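Local coordinates for Rubredoxin\:oxygen oxidoreductase (Desulfovibrio gigas, PDB 1E5D), which catalyses the four-electron reduction of dioxygen to two water molecules, using a diiron centre and flavin mononucleotide, at residues A[265-268]-A[269-273]; A[275-279]-A[280-284]; A[285-289]-A[290-294]; A[375-379]-A[380-384]; A[388-391]-A[392-396]. All coordinates share one frame; numbering follows the deposited sequence.

Interaction 1 (A[265-268]-A[269-273]). With FMN (flavin mononucleotide), chain C.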
# COMPACT_ATOMS: atom_id res chain seq x y z
N SER A 265 3.74 17.74 8.02
CA SER A 265 5.01 18.12 8.67
C SER A 265 6.11 17.20 8.18
O SER A 265 7.24 17.62 7.92
CB SER A 265 4.90 18.09 10.19
OG SER A 265 3.99 19.06 10.68
N THR A 266 5.79 15.91 8.02
CA THR A 266 6.82 15.02 7.48
C THR A 266 7.16 15.46 6.06
O THR A 266 8.26 15.26 5.55
CB THR A 266 6.39 13.55 7.52
OG1 THR A 266 6.10 13.20 8.88
CG2 THR A 266 7.52 12.64 7.06
N GLU A 267 6.19 16.07 5.38
CA GLU A 267 6.48 16.51 4.01
C GLU A 267 7.49 17.66 3.98
O GLU A 267 8.43 17.65 3.18
CB GLU A 267 5.19 16.92 3.28
CG GLU A 267 5.43 17.09 1.79
CD GLU A 267 4.38 17.95 1.11
OE1 GLU A 267 3.22 17.94 1.57
OE2 GLU A 267 4.74 18.63 0.12
N LYS A 268 7.30 18.64 4.85
CA LYS A 268 8.20 19.78 5.00
C LYS A 268 9.63 19.35 5.32
O LYS A 268 10.60 19.81 4.73
CB LYS A 268 7.68 20.72 6.09
CG LYS A 268 6.43 21.47 5.66
CD LYS A 268 5.83 22.28 6.79
CE LYS A 268 4.33 22.46 6.60
NZ LYS A 268 3.85 23.73 7.22
N MET A 269 9.75 18.43 6.28
CA MET A 269 11.04 17.82 6.57
C MET A 269 11.61 17.24 5.28
O MET A 269 12.77 17.49 4.93
CB MET A 269 10.86 16.77 7.66
CG MET A 269 10.24 17.34 8.94
SD MET A 269 9.87 16.08 10.17
CE MET A 269 11.51 15.55 10.63
N ALA A 270 10.81 16.49 4.53
CA ALA A 270 11.28 15.91 3.28
C ALA A 270 11.74 16.99 2.30
O ALA A 270 12.80 16.88 1.67
CB ALA A 270 10.21 15.07 2.63
N ARG A 271 10.94 18.05 2.17
CA ARG A 271 11.33 19.11 1.23
C ARG A 271 12.64 19.74 1.67
O ARG A 271 13.52 20.04 0.86
CB ARG A 271 10.24 20.17 1.13
CG ARG A 271 8.94 19.67 0.50
CD ARG A 271 7.87 20.76 0.59
NE ARG A 271 8.15 21.82 -0.37
CZ ARG A 271 8.12 21.62 -1.68
NH1 ARG A 271 7.84 20.42 -2.18
NH2 ARG A 271 8.39 22.63 -2.50
N VAL A 272 12.81 19.93 2.98
CA VAL A 272 14.07 20.50 3.44
C VAL A 272 15.23 19.58 3.10
O VAL A 272 16.25 20.02 2.57
CB VAL A 272 14.07 20.79 4.95
CG1 VAL A 272 15.50 20.87 5.45
CG2 VAL A 272 13.31 22.07 5.25
N LEU A 273 15.05 18.29 3.41
CA LEU A 273 16.07 17.30 3.10
C LEU A 273 16.46 17.40 1.63
O LEU A 273 17.65 17.40 1.31
CB LEU A 273 15.60 15.88 3.42
CG LEU A 273 15.74 15.45 4.89
CD1 LEU A 273 15.14 14.07 5.13
CD2 LEU A 273 17.21 15.47 5.31
N1 FMN C . 1.50 10.38 17.11
C2 FMN C . 2.06 9.54 17.97
O2 FMN C . 2.94 9.88 18.72
N3 FMN C . 1.66 8.18 18.07
C4 FMN C . 0.45 7.78 17.55
O4 FMN C . 0.16 6.60 17.63
C4A FMN C . -0.20 8.71 16.63
N5 FMN C . -1.18 8.28 15.80
C5A FMN C . -1.95 9.26 15.21
C6 FMN C . -3.06 8.84 14.44
C7 FMN C . -3.72 9.72 13.62
C7M FMN C . -4.69 9.19 12.59
C8 FMN C . -3.26 11.09 13.50
C8M FMN C . -4.10 12.11 12.78
C9 FMN C . -2.29 11.55 14.41
C9A FMN C . -1.52 10.61 15.09
N10 FMN C . -0.28 10.93 15.73
C10 FMN C . 0.33 10.06 16.53
C1' FMN C . 0.16 12.35 15.66
C2' FMN C . 0.93 12.63 14.35
O2' FMN C . 2.09 11.81 14.28
C3' FMN C . 1.32 14.10 14.42
O3' FMN C . 0.14 14.83 14.08
C4' FMN C . 2.42 14.43 13.40
O4' FMN C . 2.74 15.82 13.47
C5' FMN C . 1.90 14.05 12.03
O5' FMN C . 2.99 14.39 10.96
P FMN C . 2.61 14.71 9.52
O1P FMN C . 3.87 14.46 8.69
O2P FMN C . 1.47 14.01 9.11
O3P FMN C . 2.26 16.12 9.41
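The first turn of helix 265-279 supplies part of the FMN site of the flavodoxin-like fold: S265 and T266 hold the phosphate and pass their carbonyls to M269 and A270 one turn on. S265 N donates to FMN O3P (2.6 Å), while T266 N and T266 OG1 both reach FMN O1P, the hydroxyl at 2.6 Å. The threonine can grip one oxygen twice because OG1 lies on the backbone-N side of its side chain (chi1 -58°). Amides at a helix start have no carbonyl of a preceding turn to bind, and the positive end of the helix dipole probably stabilises the anion as well. Behind the phosphate, M269 N gives S265 O an almost straight bond of 3.1 Å (179°), and A270 N binds T266 O at 3.0 Å. On the outer side, E267 and R271 run side by side with their charged planes nearly perpendicular; E267 OE2 meets R271 CD at 3.8 Å, and no salt bridge forms. The other oxygen of E267, OE1, bonds to H264. Apolar M269, A270 and L273 suit the buried side, packing on F342 of strand 338-345, with L385 of helix 379-400 against M269 and L273, and Y259 of strand 254-259 against A270.

Interaction 2 (A[275-279]-A[280-284])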
# COMPACT_ATOMS: atom_id res chain seq x y z
N GLU A 275 16.48 19.74 -0.45
CA GLU A 275 17.25 20.94 -0.73
C GLU A 275 18.68 20.85 -0.19
O GLU A 275 19.62 21.22 -0.89
CB GLU A 275 16.57 22.18 -0.15
CG GLU A 275 16.64 23.39 -1.06
CD GLU A 275 15.99 23.20 -2.42
OE1 GLU A 275 15.01 22.45 -2.54
OE2 GLU A 275 16.48 23.83 -3.39
N SER A 276 18.83 20.37 1.04
CA SER A 276 20.18 20.22 1.59
C SER A 276 20.98 19.25 0.74
O SER A 276 22.16 19.47 0.44
CB SER A 276 20.12 19.72 3.03
OG SER A 276 18.98 20.25 3.69
N PHE A 277 20.34 18.15 0.33
CA PHE A 277 21.13 17.16 -0.41
C PHE A 277 21.62 17.77 -1.72
O PHE A 277 22.74 17.55 -2.16
CB PHE A 277 20.32 15.89 -0.66
CG PHE A 277 20.38 14.89 0.48
CD1 PHE A 277 21.58 14.29 0.82
CD2 PHE A 277 19.24 14.55 1.19
CE1 PHE A 277 21.65 13.37 1.85
CE2 PHE A 277 19.30 13.63 2.22
CZ PHE A 277 20.50 13.04 2.56
N ARG A 278 20.72 18.55 -2.32
CA ARG A 278 21.13 19.23 -3.56
C ARG A 278 22.36 20.09 -3.25
O ARG A 278 23.36 20.03 -3.97
CB ARG A 278 19.97 20.02 -4.14
CG ARG A 278 20.29 21.01 -5.25
CD ARG A 278 19.22 22.09 -5.37
NE ARG A 278 19.13 22.87 -4.14
CZ ARG A 278 19.44 24.14 -3.97
NH1 ARG A 278 19.89 24.88 -4.98
NH2 ARG A 278 19.29 24.71 -2.77
N ASP A 279 22.25 20.85 -2.16
CA ASP A 279 23.31 21.74 -1.70
C ASP A 279 24.64 21.01 -1.58
O ASP A 279 25.68 21.57 -1.90
CB ASP A 279 22.96 22.36 -0.35
CG ASP A 279 22.39 23.76 -0.48
OD1 ASP A 279 22.71 24.46 -1.47
OD2 ASP A 279 21.61 24.16 0.41
N GLU A 280 24.57 19.76 -1.13
CA GLU A 280 25.74 18.90 -1.03
C GLU A 280 26.14 18.32 -2.38
O GLU A 280 26.96 17.41 -2.46
CB GLU A 280 25.46 17.76 -0.04
CG GLU A 280 25.18 18.25 1.37
CD GLU A 280 26.31 19.11 1.93
OE1 GLU A 280 27.45 18.61 1.96
OE2 GLU A 280 26.04 20.26 2.32
N GLY A 281 25.54 18.83 -3.45
CA GLY A 281 25.83 18.32 -4.78
C GLY A 281 25.29 16.94 -5.07
O GLY A 281 25.85 16.17 -5.85
N CYS A 282 24.17 16.57 -4.45
CA CYS A 282 23.53 15.31 -4.82
C CYS A 282 22.41 15.53 -5.81
O CYS A 282 21.86 16.63 -5.90
CB CYS A 282 22.96 14.61 -3.59
SG CYS A 282 24.20 14.24 -2.34
N THR A 283 22.06 14.50 -6.57
CA THR A 283 20.83 14.54 -7.35
C THR A 283 19.73 13.98 -6.44
O THR A 283 19.95 12.97 -5.77
CB THR A 283 20.79 13.70 -8.64
OG1 THR A 283 22.07 13.61 -9.27
CG2 THR A 283 19.85 14.39 -9.63
N VAL A 284 18.57 14.62 -6.42
CA VAL A 284 17.55 14.14 -5.50
C VAL A 284 16.28 13.70 -6.21
O VAL A 284 15.76 14.35 -7.11
CB VAL A 284 17.19 15.23 -4.47
CG1 VAL A 284 16.10 14.75 -3.52
CG2 VAL A 284 18.45 15.64 -3.71
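A Schellman motif ends helix 265-279 and turns the chain toward strand 283-288, with F277, R278, G281 and C282 as its parts. C282 N reaches back to F277 O (2.9 Å, 156°), and G281 N bonds to R278 O at 2.5 Å from well above the carbonyl plane. G281 is the C-prime residue, and its positive phi of 71° is a conformation glycine adopts readily because it has no CB to collide with its own backbone. One residue before G281, E280 N still makes the helical bond to S276 O. Beyond the turn the chain folds over the helix end: V284 CG2 packs on F277 CB at 3.6 Å, and C282 SG sits obliquely beside the F277 ring, 4.1 Å from CD1, a sulfur-aromatic contact. These apolar groups suit the seam between helix and sheet, where I392 of helix 379-400 and V255 of strand 254-259 also meet the phenylalanine. On the solvent side R278 NE forms a salt bridge with E275 OE2 (2.9 Å); D279 adds a longer, purely electrostatic one. Such a glycine-based stop ends the helix of the beta-alpha-beta unit that began with strand 254-259 and lets the chain enter strand 283-288.

Interaction 3 (A[285-289]-A[290-294])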
# COMPACT_ATOMS: atom_id res chain seq x y z
N LYS A 285 15.77 12.55 -5.79
CA LYS A 285 14.41 12.16 -6.12
C LYS A 285 13.60 12.19 -4.81
O LYS A 285 13.86 11.37 -3.93
CB LYS A 285 14.33 10.79 -6.77
CG LYS A 285 15.10 10.67 -8.08
CD LYS A 285 14.35 11.30 -9.24
CE LYS A 285 15.23 12.27 -10.01
NZ LYS A 285 14.55 13.57 -10.29
N LEU A 286 12.68 13.14 -4.74
CA LEU A 286 11.71 13.29 -3.68
C LEU A 286 10.38 12.65 -4.07
O LEU A 286 9.63 13.19 -4.88
CB LEU A 286 11.49 14.77 -3.34
CG LEU A 286 10.55 15.07 -2.17
CD1 LEU A 286 10.86 14.15 -1.00
CD2 LEU A 286 10.64 16.51 -1.74
N MET A 287 10.05 11.49 -3.51
CA MET A 287 8.87 10.76 -3.95
C MET A 287 7.85 10.50 -2.85
O MET A 287 8.14 9.85 -1.85
CB MET A 287 9.32 9.42 -4.57
CG MET A 287 10.49 9.63 -5.54
SD MET A 287 11.11 8.09 -6.25
CE MET A 287 9.88 7.84 -7.53
N TRP A 288 6.64 10.99 -3.06
CA TRP A 288 5.48 10.79 -2.21
C TRP A 288 4.82 9.44 -2.47
O TRP A 288 4.42 9.14 -3.60
CB TRP A 288 4.48 11.92 -2.49
CG TRP A 288 3.30 11.98 -1.59
CD1 TRP A 288 3.25 11.51 -0.31
CD2 TRP A 288 2.01 12.53 -1.87
NE1 TRP A 288 2.00 11.74 0.22
CE2 TRP A 288 1.23 12.37 -0.71
CE3 TRP A 288 1.44 13.16 -2.98
CZ2 TRP A 288 -0.10 12.80 -0.63
CZ3 TRP A 288 0.12 13.59 -2.89
CH2 TRP A 288 -0.64 13.41 -1.73
N CYS A 289 4.69 8.59 -1.46
CA CYS A 289 4.07 7.29 -1.65
C CYS A 289 2.63 7.36 -2.14
O CYS A 289 2.10 6.41 -2.71
CB CYS A 289 4.07 6.48 -0.34
SG CYS A 289 5.72 5.95 0.15
N LYS A 290 1.95 8.48 -1.93
CA LYS A 290 0.57 8.52 -2.41
C LYS A 290 0.53 8.80 -3.91
O LYS A 290 -0.51 8.56 -4.52
CB LYS A 290 -0.23 9.58 -1.66
CG LYS A 290 -1.37 9.06 -0.80
CD LYS A 290 -0.99 8.93 0.66
CE LYS A 290 -2.13 9.36 1.56
NZ LYS A 290 -1.61 10.13 2.73
N ALA A 291 1.62 9.27 -4.49
CA ALA A 291 1.75 9.61 -5.89
C ALA A 291 2.66 8.67 -6.67
O ALA A 291 2.73 8.70 -7.89
CB ALA A 291 2.30 11.03 -6.03
N CYS A 292 3.42 7.82 -5.99
CA CYS A 292 4.40 7.01 -6.71
C CYS A 292 4.24 5.53 -6.39
O CYS A 292 4.23 5.13 -5.23
CB CYS A 292 5.83 7.41 -6.37
SG CYS A 292 6.26 9.13 -6.76
N HIS A 293 4.13 4.72 -7.43
CA HIS A 293 4.00 3.29 -7.16
C HIS A 293 5.24 2.80 -6.43
O HIS A 293 6.31 3.41 -6.58
CB HIS A 293 3.81 2.54 -8.48
CG HIS A 293 3.24 1.17 -8.28
ND1 HIS A 293 4.01 0.03 -8.37
CD2 HIS A 293 1.99 0.76 -7.99
CE1 HIS A 293 3.25 -1.03 -8.15
NE2 HIS A 293 2.01 -0.61 -7.92
N HIS A 294 5.10 1.73 -5.65
CA HIS A 294 6.29 1.14 -5.04
C HIS A 294 7.30 0.73 -6.11
O HIS A 294 8.51 0.80 -5.94
CB HIS A 294 5.95 -0.04 -4.15
CG HIS A 294 5.05 -1.10 -4.67
ND1 HIS A 294 3.71 -1.14 -4.34
CD2 HIS A 294 5.26 -2.16 -5.47
CE1 HIS A 294 3.14 -2.18 -4.93
NE2 HIS A 294 4.07 -2.82 -5.62
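Aliphatic-aromatic packing dominates where W288 meets K290 and A291 at the end of strand 283-288. K290 CB lies over one face of the indole, 3.5 Å from the centroid of the six-membered ring and only 23° off its normal, a CH-pi contact; its closest ring atom is W288 CE2, at 3.3 Å. A291 CB approaches the same ring obliquely, reaching W288 CE3 at 3.8 Å. A lysine suits this place because its CB can lie on the aromatic face while the rest of the chain carries the ammonium group further. K290 NZ bonds to G25 O of the second subunit and makes a salt bridge with D260, whose OD1 also accepts the indole N-H of W288. A second apolar pair involves sulfur: C292 SG rests against M287 CB at 3.8 Å, with M287 CE nearby.

Among the hydrogen bonds, W288 O serves both A291 N (2.9 Å, 149°) and, more weakly, C292 N. The A291 donor stands above the carbonyl plane, as the chain curls round this oxygen in a tight turn.

The turn follows the edge strand of the parallel sheet. W288 stacks on Y259 of strand 254-259, M287 and C292 pack on I297 of helix 294-302, and C289 touches Y321 and T325 of helix 320-331.

Interaction 4 (A[375-379]-A[380-384]). With FMN (flavin mononucleotide), chain C.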
# COMPACT_ATOMS: atom_id res chain seq x y z
N ASN A 375 5.29 17.07 16.22
CA ASN A 375 4.42 17.90 15.40
C ASN A 375 5.16 18.78 14.42
O ASN A 375 5.96 18.28 13.63
CB ASN A 375 3.54 18.75 16.33
CG ASN A 375 2.73 17.82 17.22
OD1 ASN A 375 2.67 17.97 18.43
ND2 ASN A 375 2.10 16.85 16.57
N VAL A 376 4.88 20.08 14.46
CA VAL A 376 5.31 21.00 13.42
C VAL A 376 6.72 21.52 13.68
O VAL A 376 7.02 22.15 14.68
CB VAL A 376 4.34 22.18 13.26
CG1 VAL A 376 4.85 23.15 12.19
CG2 VAL A 376 2.96 21.65 12.90
N PRO A 377 7.58 21.22 12.70
CA PRO A 377 9.00 21.49 12.84
C PRO A 377 9.29 22.99 12.88
O PRO A 377 8.49 23.80 12.41
CB PRO A 377 9.61 20.87 11.58
CG PRO A 377 8.49 20.67 10.63
CD PRO A 377 7.22 20.61 11.41
N THR A 378 10.43 23.33 13.45
CA THR A 378 10.97 24.67 13.58
C THR A 378 12.30 24.81 12.83
O THR A 378 12.84 23.81 12.33
CB THR A 378 11.23 25.01 15.06
OG1 THR A 378 12.32 24.21 15.54
CG2 THR A 378 10.03 24.66 15.91
N HIS A 379 12.81 26.03 12.75
CA HIS A 379 14.11 26.27 12.13
C HIS A 379 15.15 25.34 12.72
O HIS A 379 16.01 24.77 12.04
CB HIS A 379 14.55 27.72 12.30
CG HIS A 379 15.97 27.93 12.75
ND1 HIS A 379 16.36 27.81 14.07
CD2 HIS A 379 17.09 28.23 12.06
CE1 HIS A 379 17.66 28.04 14.16
NE2 HIS A 379 18.13 28.30 12.96
N ALA A 380 15.07 25.19 14.04
CA ALA A 380 16.03 24.30 14.70
C ALA A 380 15.93 22.90 14.12
O ALA A 380 16.93 22.27 13.78
CB ALA A 380 15.78 24.31 16.19
N ASP A 381 14.69 22.40 14.00
CA ASP A 381 14.51 21.08 13.40
C ASP A 381 15.09 21.07 11.99
O ASP A 381 15.73 20.12 11.55
CB ASP A 381 13.04 20.68 13.38
CG ASP A 381 12.41 20.83 14.75
OD1 ASP A 381 13.00 20.26 15.70
OD2 ASP A 381 11.37 21.50 14.87
N TYR A 382 14.86 22.20 11.30
CA TYR A 382 15.43 22.33 9.96
C TYR A 382 16.94 22.20 10.01
O TYR A 382 17.53 21.57 9.14
CB TYR A 382 14.99 23.65 9.33
CG TYR A 382 13.50 23.62 9.03
CD1 TYR A 382 12.88 22.38 8.85
CD2 TYR A 382 12.74 24.76 8.91
CE1 TYR A 382 11.53 22.30 8.57
CE2 TYR A 382 11.39 24.69 8.64
CZ TYR A 382 10.79 23.46 8.47
OH TYR A 382 9.44 23.38 8.19
N GLU A 383 17.55 22.79 11.04
CA GLU A 383 18.99 22.73 11.22
C GLU A 383 19.41 21.27 11.38
O GLU A 383 20.37 20.80 10.78
CB GLU A 383 19.45 23.53 12.43
CG GLU A 383 19.67 25.01 12.14
CD GLU A 383 20.21 25.22 10.73
OE1 GLU A 383 21.36 24.79 10.48
OE2 GLU A 383 19.48 25.80 9.90
N GLN A 384 18.64 20.56 12.21
CA GLN A 384 18.95 19.14 12.39
C GLN A 384 18.95 18.39 11.06
O GLN A 384 19.82 17.57 10.77
CB GLN A 384 17.94 18.52 13.34
CG GLN A 384 18.21 18.78 14.81
CD GLN A 384 17.77 17.57 15.63
OE1 GLN A 384 16.57 17.32 15.79
NE2 GLN A 384 18.75 16.84 16.14
N1 FMN C . 1.50 10.38 17.11
C2 FMN C . 2.06 9.54 17.97
O2 FMN C . 2.94 9.88 18.72
N3 FMN C . 1.66 8.18 18.07
C4 FMN C . 0.45 7.78 17.55
O4 FMN C . 0.16 6.60 17.63
C4A FMN C . -0.20 8.71 16.63
N5 FMN C . -1.18 8.28 15.80
C5A FMN C . -1.95 9.26 15.21
C6 FMN C . -3.06 8.84 14.44
C7 FMN C . -3.72 9.72 13.62
C7M FMN C . -4.69 9.19 12.59
C8 FMN C . -3.26 11.09 13.50
C8M FMN C . -4.10 12.11 12.78
C9 FMN C . -2.29 11.55 14.41
C9A FMN C . -1.52 10.61 15.09
N10 FMN C . -0.28 10.93 15.73
C10 FMN C . 0.33 10.06 16.53
C1' FMN C . 0.16 12.35 15.66
C2' FMN C . 0.93 12.63 14.35
O2' FMN C . 2.09 11.81 14.28
C3' FMN C . 1.32 14.10 14.42
O3' FMN C . 0.14 14.83 14.08
C4' FMN C . 2.42 14.43 13.40
O4' FMN C . 2.74 15.82 13.47
C5' FMN C . 1.90 14.05 12.03
O5' FMN C . 2.99 14.39 10.96
P FMN C . 2.61 14.71 9.52
O1P FMN C . 3.87 14.46 8.69
O2P FMN C . 1.47 14.01 9.11
O3P FMN C . 2.26 16.12 9.41
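T378 N and D381 OD2 form the central bond of this helix start, a very short one (2.5 Å, 155°) in which the side chain three residues on caps the N-cap residue's own amide. T378 OG1 adds a weak bond of 2.9 Å to the same oxygen, so two donors from one residue hold one carboxylate oxygen. Aspartate suits this place: its short arm, with CG beside the backbone N (chi1 -52°), turns back to the T378 backbone, and a negative charge is probably favoured near a helix N-terminus. T378 O in turn takes Y382 N at 2.8 Å and also lies over one face of the Y382 ring. P377, just before the N-cap, packs its CB on Y382 CE1 at 3.8 Å. Toward the cofactor, N375 ND2 makes a weak bond of 3.3 Å to FMN O4' on the ribityl chain, while its OD1 binds S112 of the second subunit; an amide can thus donate on one side and accept on the other. V376 O also bonds to H115 of that subunit. The loop leads from strand 371-374 into helix 379-400, with P377 packed on S265 of helix 265-279 and Y382 laid against K268 and V272 of that same helix.

Interaction 5 (A[388-391]-A[392-396])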
# COMPACT_ATOMS: atom_id res chain seq x y z
N MET A 388 21.67 16.32 9.15
CA MET A 388 21.46 14.93 8.77
C MET A 388 21.85 14.69 7.31
O MET A 388 22.61 13.77 7.00
CB MET A 388 20.01 14.52 9.00
CG MET A 388 19.78 13.03 9.01
SD MET A 388 18.04 12.58 8.79
CE MET A 388 18.12 10.82 9.15
N ALA A 389 21.35 15.54 6.43
CA ALA A 389 21.67 15.52 5.01
C ALA A 389 23.17 15.62 4.76
O ALA A 389 23.71 15.00 3.85
CB ALA A 389 20.96 16.66 4.29
N GLN A 390 23.84 16.43 5.58
CA GLN A 390 25.29 16.59 5.42
C GLN A 390 26.05 15.35 5.85
O GLN A 390 26.99 14.93 5.17
CB GLN A 390 25.76 17.82 6.20
CG GLN A 390 25.80 19.05 5.30
CD GLN A 390 25.89 20.33 6.10
OE1 GLN A 390 26.18 20.29 7.30
NE2 GLN A 390 25.65 21.45 5.44
N THR A 391 25.64 14.74 6.96
CA THR A 391 26.28 13.50 7.37
C THR A 391 26.18 12.42 6.29
O THR A 391 27.16 11.85 5.83
CB THR A 391 25.65 12.98 8.67
OG1 THR A 391 25.82 13.99 9.67
CG2 THR A 391 26.33 11.72 9.18
N ILE A 392 24.94 12.14 5.88
CA ILE A 392 24.73 11.10 4.87
C ILE A 392 25.48 11.43 3.59
O ILE A 392 26.20 10.60 3.02
CB ILE A 392 23.23 10.89 4.61
CG1 ILE A 392 22.50 10.22 5.78
CG2 ILE A 392 23.01 10.13 3.32
CD1 ILE A 392 21.01 10.49 5.84
N ALA A 393 25.34 12.66 3.09
CA ALA A 393 26.06 12.99 1.85
C ALA A 393 27.57 12.82 2.02
O ALA A 393 28.25 12.40 1.09
CB ALA A 393 25.75 14.40 1.41
N ARG A 394 28.08 13.16 3.20
CA ARG A 394 29.52 13.04 3.41
C ARG A 394 29.90 11.58 3.20
O ARG A 394 30.83 11.24 2.48
CB ARG A 394 29.94 13.50 4.79
CG ARG A 394 31.01 14.58 4.81
CD ARG A 394 30.61 15.77 5.67
NE ARG A 394 30.28 16.95 4.88
CZ ARG A 394 30.12 18.17 5.37
NH1 ARG A 394 30.27 18.39 6.67
NH2 ARG A 394 29.81 19.19 4.57
N ALA A 395 29.12 10.73 3.86
CA ALA A 395 29.35 9.29 3.76
C ALA A 395 29.22 8.82 2.32
O ALA A 395 30.00 7.97 1.88
CB ALA A 395 28.37 8.56 4.66
N LEU A 396 28.25 9.36 1.59
CA LEU A 396 28.07 9.01 0.19
C LEU A 396 29.36 9.28 -0.60
O LEU A 396 29.90 8.38 -1.23
CB LEU A 396 26.92 9.78 -0.45
CG LEU A 396 25.97 9.02 -1.38
CD1 LEU A 396 25.24 10.01 -2.27
CD2 LEU A 396 26.69 7.97 -2.20
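One face of the R394 guanidinium is met by Q390 CG, which approaches NH2 to 4.1 Å and lies toward the rim of the group. The two side chains run alongside each other in the same direction, and their amide and guanidinium planes are only 8° from parallel. The bends of R394 at chi2 and chi3 bring its tip back over the glutamine one turn earlier, while Q390 extends beyond CG. Both side chains are long enough to meet E280, Q390 NE2 through a weak hydrogen bond and R394 NH2 through a long, weak ion pair, while Q390 OE1 makes a weak bond to K386. Beneath them lies the backbone ladder of helix 379-400, the long C-terminal helix of the flavodoxin-like domain: I392 N bonds to M388 O (3.1 Å, 176°), R394 N to Q390 O at 2.9 Å, and A395 N to T391 O at 3.0 Å. Methyl-sized A393 sets its CB 3.2 Å from A389 O. On the buried side M388 CG and I392 CD1 touch at 4.2 Å, a loose apolar pair. I392 suits this side, where it meets I338 of strand 338-345 and I308 of strand 306-310; the small A389 permits close packing on L273 and F277 of helix 265-279.

Overall arrangement
All five contacts belong to the flavodoxin-like part of the chain. Interactions 1 and 4 both touch FMN, the first at its phosphate and the second at its ribityl chain; their centres are about 10 Å apart, and S265 OG packs on V376 CG2 at 3.6 Å. Interaction 2 continues helix 265-279 away from the cofactor, its centre about 14 Å from that of interaction 1, and leads into the strand of interaction 3, whose L286 CD1 returns to A270 CB at 3.8 Å. Helix 379-400 carries interactions 4 and 5 along helix 265-279, and S276 CB meets A389 CB at 3.4 Å. Interactions 3 and 4, about 23 Å apart between centres, both meet the second subunit.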